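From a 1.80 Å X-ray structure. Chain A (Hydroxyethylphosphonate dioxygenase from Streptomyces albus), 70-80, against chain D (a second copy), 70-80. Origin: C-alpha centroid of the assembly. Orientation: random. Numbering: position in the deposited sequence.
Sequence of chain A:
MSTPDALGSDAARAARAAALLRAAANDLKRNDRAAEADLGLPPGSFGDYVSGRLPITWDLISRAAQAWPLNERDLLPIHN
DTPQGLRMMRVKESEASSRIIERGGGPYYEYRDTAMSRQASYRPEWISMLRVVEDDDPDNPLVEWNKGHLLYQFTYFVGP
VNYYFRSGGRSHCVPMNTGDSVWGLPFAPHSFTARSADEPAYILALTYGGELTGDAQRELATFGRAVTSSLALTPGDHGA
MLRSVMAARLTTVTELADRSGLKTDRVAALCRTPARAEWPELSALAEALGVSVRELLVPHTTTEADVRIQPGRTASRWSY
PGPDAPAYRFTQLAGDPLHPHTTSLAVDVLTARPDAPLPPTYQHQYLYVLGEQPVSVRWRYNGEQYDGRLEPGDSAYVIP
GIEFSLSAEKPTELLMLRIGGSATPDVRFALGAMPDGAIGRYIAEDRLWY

Chain A 70-80: LNERDLLPIHN
Chain D 70-80: LNERDLLPIHN

How do the two backbones run? Each copy enters extended (phi/psi near -110/150 at residue 71); 72 and 73 lie near -52/-37, 74 near -72/-13 and 75 near -108/5, before the chain extends again from 76 to 80. The chains lie antiparallel: CA of Arg A73 is 5.4 Å from CA of Arg D73, CA of Asn A71 5.8 Å from CA of Ile D78, and CA of Ile A78 5.7 Å from CA of Asn D71.

What holds the two ends of this register? Asn A71 OD1 accepts from His D79 N at 2.9 Å, nearly straight; Asn D71 OD1 likewise accepts from His A79 N at 2.8 Å. Beside them, each imidazole donates edge-on to a carboxylate: His D79 NE2 to Glu A72 OE1, 2.8 Å, and His A79 NE2 to Glu D72 OE1, 2.6 Å. All six side chains have chi1 m.

How can two arginines meet at the centre? Arg A73 NE and Arg D73 NE (chi1 -121° and t) each donate to the other residue's O at 3.2 Å. Arg A73 NH2 and Arg D73 NH2, like-charged donors 3.2 Å apart, form no bond; water 3 joins Arg A73 NH1 to Asp D74 OD1, water 4 Arg D73 NH2 to Asp A74 OD1.

Where is the apolar contact? Leu A76 and Leu D76, both mt, touch CD1 to CD1 at 3.4 Å.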

ATOM      1  N   LEU A  70      18.094   5.611   2.569  1.00 15.82           N
ATOM      2  CA  LEU A  70      17.160   4.757   1.849  1.00 16.20           C
ATOM      3  C   LEU A  70      17.655   3.317   1.906  1.00 15.46           C
ATOM      4  O   LEU A  70      18.741   3.019   2.427  1.00 18.08           O
ATOM      5  CB  LEU A  70      16.960   5.228   0.400  1.00 20.97           C
ATOM      6  CG  LEU A  70      18.161   5.512  -0.514  1.00 25.70           C
ATOM      7  CD1 LEU A  70      19.039   4.290  -0.806  1.00 20.57           C
ATOM      8  CD2 LEU A  70      17.659   6.110  -1.813  1.00 25.35           C
ATOM      9  N   ASN A  71      16.833   2.421   1.359  1.00 15.46           N
ATOM     10  CA  ASN A  71      17.082   0.994   1.371  1.00 17.55           C
ATOM     11  C   ASN A  71      17.436   0.497  -0.020  1.00 15.69           C
ATOM     12  O   ASN A  71      17.023   1.078  -1.027  1.00 17.64           O
ATOM     13  CB  ASN A  71      15.849   0.251   1.887  1.00 17.50           C
ATOM     14  CG  ASN A  71      15.418   0.769   3.214  1.00 16.15           C
ATOM     15  OD1 ASN A  71      16.035   0.461   4.234  1.00 19.38           O
ATOM     16  ND2 ASN A  71      14.383   1.605   3.218  1.00 16.70           N
ATOM     17  N   GLU A  72      18.211  -0.588  -0.053  1.00 15.85           N
ATOM     18  CA  GLU A  72      18.492  -1.261  -1.313  1.00 16.54           C
ATOM     19  C   GLU A  72      17.197  -1.539  -2.067  1.00 25.61           C
ATOM     20  O   GLU A  72      17.127  -1.374  -3.291  1.00 20.11           O
ATOM     21  CB  GLU A  72      19.258  -2.558  -1.048  1.00 16.13           C
ATOM     22  CG  GLU A  72      20.637  -2.380  -0.397  1.00 16.76           C
ATOM     23  CD  GLU A  72      20.593  -2.413   1.131  1.00 27.71           C
ATOM     24  OE1 GLU A  72      19.486  -2.325   1.710  1.00 27.67           O
ATOM     25  OE2 GLU A  72      21.673  -2.522   1.753  1.00 31.11           O
ATOM     26  N   ARG A  73      16.147  -1.921  -1.332  1.00 24.38           N
ATOM     27  CA  ARG A  73      14.825  -2.145  -1.910  1.00 26.25           C
ATOM     28  C   ARG A  73      14.326  -0.935  -2.694  1.00 28.80           C
ATOM     29  O   ARG A  73      13.577  -1.092  -3.667  1.00 24.03           O
ATOM     30  CB  ARG A  73      13.825  -2.475  -0.795  1.00 28.24           C
ATOM     31  CG  ARG A  73      13.136  -3.786  -0.905  1.00 31.17           C
ATOM     32  CD  ARG A  73      12.134  -3.998   0.252  1.00 25.18           C
ATOM     33  NE  ARG A  73      10.944  -4.727  -0.201  1.00 26.20           N
ATOM     34  CZ  ARG A  73       9.738  -4.180  -0.318  1.00 28.62           C
ATOM     35  NH1 ARG A  73       8.712  -4.905  -0.734  1.00 35.41           N
ATOM     36  NH2 ARG A  73       9.563  -2.904  -0.020  1.00 36.24           N
ATOM     37  N   ASP A  74      14.686   0.275  -2.267  1.00 18.09           N
ATOM     38  CA  ASP A  74      14.167   1.475  -2.910  1.00 18.68           C
ATOM     39  C   ASP A  74      14.788   1.732  -4.273  1.00 23.13           C
ATOM     40  O   ASP A  74      14.277   2.578  -5.014  1.00 20.96           O
ATOM     41  CB  ASP A  74      14.384   2.682  -1.994  1.00 19.01           C
ATOM     42  CG  ASP A  74      13.795   2.465  -0.614  1.00 27.02           C
ATOM     43  OD1 ASP A  74      12.744   1.785  -0.520  1.00 26.19           O
ATOM     44  OD2 ASP A  74      14.370   2.964   0.378  1.00 23.67           O
ATOM     45  N   LEU A  75      15.871   1.039  -4.621  1.00 17.42           N
ATOM     46  CA  LEU A  75      16.544   1.258  -5.891  1.00 19.72           C
ATOM     47  C   LEU A  75      16.347   0.104  -6.857  1.00 20.52           C
ATOM     48  O   LEU A  75      16.894   0.141  -7.970  1.00 20.41           O
ATOM     49  CB  LEU A  75      18.046   1.496  -5.671  1.00 17.69           C
ATOM     50  CG  LEU A  75      18.438   2.790  -4.939  1.00 18.60           C
ATOM     51  CD1 LEU A  75      19.938   2.805  -4.664  1.00 19.94           C
ATOM     52  CD2 LEU A  75      18.038   4.038  -5.723  1.00 21.04           C
ATOM     53  N   LEU A  76      15.585  -0.922  -6.458  1.00 20.94           N
ATOM     54  CA  LEU A  76      15.362  -2.088  -7.294  1.00 16.00           C
ATOM     55  C   LEU A  76      13.985  -2.036  -7.930  1.00 15.94           C
ATOM     56  O   LEU A  76      12.981  -1.843  -7.224  1.00 18.18           O
ATOM     57  CB  LEU A  76      15.498  -3.365  -6.478  1.00 18.34           C
ATOM     58  CG  LEU A  76      16.924  -3.706  -6.041  1.00 21.28           C
ATOM     59  CD1 LEU A  76      16.870  -4.866  -5.099  1.00 18.09           C
ATOM     60  CD2 LEU A  76      17.777  -4.047  -7.243  1.00 25.62           C
ATOM     61  N   PRO A  77      13.902  -2.193  -9.242  1.00 16.03           N
ATOM     62  CA  PRO A  77      12.605  -2.399  -9.887  1.00 17.07           C
ATOM     63  C   PRO A  77      12.152  -3.835  -9.661  1.00 24.25           C
ATOM     64  O   PRO A  77      12.876  -4.663  -9.111  1.00 26.96           O
ATOM     65  CB  PRO A  77      12.917  -2.136 -11.364  1.00 16.13           C
ATOM     66  CG  PRO A  77      14.348  -2.596 -11.501  1.00 21.77           C
ATOM     67  CD  PRO A  77      15.013  -2.178 -10.212  1.00 19.89           C
ATOM     68  N   ILE A  78      10.940  -4.134 -10.109  1.00 18.81           N
ATOM     69  CA  ILE A  78      10.500  -5.509 -10.187  1.00 16.28           C
ATOM     70  C   ILE A  78      10.597  -5.961 -11.638  1.00 21.93           C
ATOM     71  O   ILE A  78      10.857  -5.171 -12.544  1.00 21.25           O
ATOM     72  CB  ILE A  78       9.080  -5.712  -9.604  1.00 17.74           C
ATOM     73  CG1 ILE A  78       8.011  -5.008 -10.440  1.00 19.02           C
ATOM     74  CG2 ILE A  78       9.023  -5.280  -8.148  1.00 20.47           C
ATOM     75  CD1 ILE A  78       6.598  -5.584 -10.179  1.00 21.40           C
ATOM     76  N   HIS A  79      10.424  -7.254 -11.862  1.00 18.46           N
ATOM     77  CA  HIS A  79      10.510  -7.805 -13.202  1.00 18.53           C
ATOM     78  C   HIS A  79       9.156  -7.724 -13.891  1.00 19.94           C
ATOM     79  O   HIS A  79       8.106  -7.769 -13.250  1.00 18.66           O
ATOM     80  CB  HIS A  79      10.967  -9.263 -13.164  1.00 19.32           C
ATOM     81  CG  HIS A  79      12.320  -9.457 -12.557  1.00 21.92           C
ATOM     82  ND1 HIS A  79      13.370 -10.015 -13.253  1.00 28.40           N
ATOM     83  CD2 HIS A  79      12.792  -9.186 -11.316  1.00 17.88           C
ATOM     84  CE1 HIS A  79      14.434 -10.069 -12.471  1.00 29.03           C
ATOM     85  NE2 HIS A  79      14.111  -9.571 -11.292  1.00 24.88           N
ATOM     86  N   ASN A  80       9.195  -7.589 -15.206  1.00 17.79           N
ATOM     87  CA  ASN A  80       8.023  -7.754 -16.052  1.00 20.36           C
ATOM     88  C   ASN A  80       8.192  -9.101 -16.737  1.00 17.23           C
ATOM     89  O   ASN A  80       9.083  -9.264 -17.578  1.00 21.44           O
ATOM     90  CB  ASN A  80       7.898  -6.621 -17.071  1.00 16.98           C
ATOM     91  CG  ASN A  80       6.621  -6.739 -17.918  1.00 25.19           C
ATOM     92  OD1 ASN A  80       6.167  -7.836 -18.228  1.00 21.66           O
ATOM     93  ND2 ASN A  80       6.036  -5.606 -18.271  1.00 21.68           N
TER
ATOM     94  N   LEU D  70       9.400 -14.508  -8.267  1.00 15.24           N
ATOM     95  CA  LEU D  70       9.517 -13.415  -7.320  1.00 15.98           C
ATOM     96  C   LEU D  70      10.594 -12.451  -7.800  1.00 18.15           C
ATOM     97  O   LEU D  70      11.318 -12.709  -8.767  1.00 19.17           O
ATOM     98  CB  LEU D  70       9.823 -13.915  -5.891  1.00 19.52           C
ATOM     99  CG  LEU D  70      11.052 -14.778  -5.563  1.00 17.68           C
ATOM    100  CD1 LEU D  70      12.346 -13.979  -5.543  1.00 17.47           C
ATOM    101  CD2 LEU D  70      10.832 -15.453  -4.208  1.00 23.70           C
ATOM    102  N   ASN D  71      10.702 -11.343  -7.087  1.00 16.88           N
ATOM    103  CA  ASN D  71      11.675 -10.303  -7.379  1.00 16.50           C
ATOM    104  C   ASN D  71      12.739 -10.266  -6.292  1.00 17.53           C
ATOM    105  O   ASN D  71      12.463 -10.561  -5.124  1.00 18.69           O
ATOM    106  CB  ASN D  71      10.989  -8.940  -7.474  1.00 15.76           C
ATOM    107  CG  ASN D  71       9.843  -8.950  -8.464  1.00 15.41           C
ATOM    108  OD1 ASN D  71      10.066  -8.950  -9.669  1.00 15.61           O
ATOM    109  ND2 ASN D  71       8.605  -8.982  -7.955  1.00 16.14           N
ATOM    110  N   GLU D  72      13.961  -9.909  -6.697  1.00 19.81           N
ATOM    111  CA  GLU D  72      15.029  -9.684  -5.725  1.00 22.15           C
ATOM    112  C   GLU D  72      14.543  -8.781  -4.609  1.00 19.37           C
ATOM    113  O   GLU D  72      14.820  -9.018  -3.429  1.00 18.58           O
ATOM    114  CB  GLU D  72      16.245  -9.068  -6.418  1.00 22.21           C
ATOM    115  CG  GLU D  72      16.876  -9.952  -7.476  1.00 22.60           C
ATOM    116  CD  GLU D  72      16.386  -9.650  -8.882  1.00 22.63           C
ATOM    117  OE1 GLU D  72      15.339  -8.976  -9.028  1.00 23.24           O
ATOM    118  OE2 GLU D  72      17.077 -10.083  -9.834  1.00 29.31           O
ATOM    119  N   ARG D  73      13.777  -7.753  -4.976  1.00 20.92           N
ATOM    120  CA  ARG D  73      13.197  -6.829  -4.015  1.00 21.07           C
ATOM    121  C   ARG D  73      12.412  -7.559  -2.928  1.00 28.89           C
ATOM    122  O   ARG D  73      12.425  -7.153  -1.756  1.00 33.20           O
ATOM    123  CB  ARG D  73      12.306  -5.845  -4.780  1.00 26.33           C
ATOM    124  CG  ARG D  73      12.092  -4.520  -4.137  1.00 26.40           C
ATOM    125  CD  ARG D  73      11.155  -3.639  -4.970  1.00 23.30           C
ATOM    126  NE  ARG D  73      10.741  -2.492  -4.170  1.00 26.16           N
ATOM    127  CZ  ARG D  73       9.573  -2.405  -3.549  1.00 21.53           C
ATOM    128  NH1 ARG D  73       8.699  -3.393  -3.653  1.00 28.24           N
ATOM    129  NH2 ARG D  73       9.275  -1.337  -2.825  1.00 25.24           N
ATOM    130  N   ASP D  74      11.733  -8.652  -3.290  1.00 20.01           N
ATOM    131  CA  ASP D  74      10.909  -9.384  -2.334  1.00 17.36           C
ATOM    132  C   ASP D  74      11.712 -10.108  -1.254  1.00 22.81           C
ATOM    133  O   ASP D  74      11.117 -10.591  -0.292  1.00 22.08           O
ATOM    134  CB  ASP D  74      10.040 -10.419  -3.057  1.00 23.39           C
ATOM    135  CG  ASP D  74       9.175  -9.804  -4.140  1.00 27.06           C
ATOM    136  OD1 ASP D  74       8.741  -8.653  -3.958  1.00 31.20           O
ATOM    137  OD2 ASP D  74       8.939 -10.465  -5.173  1.00 22.10           O
ATOM    138  N   LEU D  75      13.024 -10.250  -1.399  1.00 23.30           N
ATOM    139  CA  LEU D  75      13.809 -10.972  -0.409  1.00 19.84           C
ATOM    140  C   LEU D  75      14.650 -10.040   0.451  1.00 18.30           C
ATOM    141  O   LEU D  75      15.497 -10.506   1.221  1.00 22.64           O
ATOM    142  CB  LEU D  75      14.689 -12.016  -1.100  1.00 15.16           C
ATOM    143  CG  LEU D  75      13.902 -13.135  -1.785  1.00 20.82           C
ATOM    144  CD1 LEU D  75      14.863 -14.043  -2.558  1.00 20.83           C
ATOM    145  CD2 LEU D  75      13.127 -13.924  -0.737  1.00 20.42           C
ATOM    146  N   LEU D  76      14.443  -8.737   0.338  1.00 18.68           N
ATOM    147  CA  LEU D  76      15.267  -7.790   1.071  1.00 13.61           C
ATOM    148  C   LEU D  76      14.454  -7.133   2.170  1.00 23.12           C
ATOM    149  O   LEU D  76      13.373  -6.602   1.892  1.00 25.56           O
ATOM    150  CB  LEU D  76      15.809  -6.715   0.131  1.00 15.16           C
ATOM    151  CG  LEU D  76      16.819  -7.236  -0.876  1.00 20.52           C
ATOM    152  CD1 LEU D  76      17.012  -6.190  -1.940  1.00 23.03           C
ATOM    153  CD2 LEU D  76      18.125  -7.541  -0.170  1.00 22.50           C
ATOM    154  N   PRO D  77      14.930  -7.138   3.410  1.00 20.64           N
ATOM    155  CA  PRO D  77      14.306  -6.323   4.454  1.00 16.51           C
ATOM    156  C   PRO D  77      14.701  -4.861   4.268  1.00 21.27           C
ATOM    157  O   PRO D  77      15.553  -4.519   3.450  1.00 22.92           O
ATOM    158  CB  PRO D  77      14.893  -6.909   5.742  1.00 21.17           C
ATOM    159  CG  PRO D  77      16.258  -7.385   5.325  1.00 23.66           C
ATOM    160  CD  PRO D  77      16.132  -7.846   3.888  1.00 22.56           C
ATOM    161  N   ILE D  78      14.061  -3.983   5.027  1.00 18.74           N
ATOM    162  CA  ILE D  78      14.528  -2.613   5.118  1.00 18.11           C
ATOM    163  C   ILE D  78      15.402  -2.487   6.360  1.00 19.83           C
ATOM    164  O   ILE D  78      15.429  -3.363   7.220  1.00 21.13           O
ATOM    165  CB  ILE D  78      13.368  -1.585   5.116  1.00 19.17           C
ATOM    166  CG1 ILE D  78      12.519  -1.693   6.371  1.00 18.59           C
ATOM    167  CG2 ILE D  78      12.513  -1.732   3.857  1.00 18.46           C
ATOM    168  CD1 ILE D  78      11.660  -0.450   6.592  1.00 20.48           C
ATOM    169  N   HIS D  79      16.148  -1.388   6.441  1.00 15.07           N
ATOM    170  CA  HIS D  79      17.033  -1.137   7.573  1.00 14.52           C
ATOM    171  C   HIS D  79      16.276  -0.520   8.743  1.00 20.69           C
ATOM    172  O   HIS D  79      15.380   0.307   8.556  1.00 20.32           O
ATOM    173  CB  HIS D  79      18.162  -0.197   7.151  1.00 15.08           C
ATOM    174  CG  HIS D  79      19.088  -0.792   6.140  1.00 22.54           C
ATOM    175  ND1 HIS D  79      20.345  -1.253   6.463  1.00 26.44           N
ATOM    176  CD2 HIS D  79      18.936  -1.011   4.812  1.00 21.90           C
ATOM    177  CE1 HIS D  79      20.931  -1.723   5.375  1.00 32.86           C
ATOM    178  NE2 HIS D  79      20.100  -1.585   4.360  1.00 25.56           N
ATOM    179  N   ASN D  80      16.653  -0.915   9.956  1.00 19.31           N
ATOM    180  CA  ASN D  80      16.226  -0.223  11.163  1.00 17.49           C
ATOM    181  C   ASN D  80      17.341   0.743  11.534  1.00 19.91           C
ATOM    182  O   ASN D  80      18.423   0.313  11.953  1.00 19.53           O
ATOM    183  CB  ASN D  80      15.957  -1.198  12.303  1.00 21.06           C
ATOM    184  CG  ASN D  80      15.290  -0.531  13.489  1.00 28.57           C
ATOM    185  OD1 ASN D  80      15.516   0.642  13.766  1.00 26.70           O
ATOM    186  ND2 ASN D  80      14.456  -1.279  14.193  1.00 31.89           N
TER
HETATM  187  O   HOH W   1      16.663  -3.029   1.330  1.00 22.95           O
HETATM  188  O   HOH W   2      18.649  -5.024   3.411  1.00 37.80           O
HETATM  189  O   HOH W   3       8.197  -7.201  -1.781  1.00 36.76           O
HETATM  190  O   HOH W   4      10.633   1.151  -2.069  1.00 32.16           O
HETATM  191  O   HOH W   5      13.705  -6.939  -7.716  1.00 20.94           O
HETATM  192  O   HOH W   6      15.299  -6.156 -10.688  1.00 42.12           O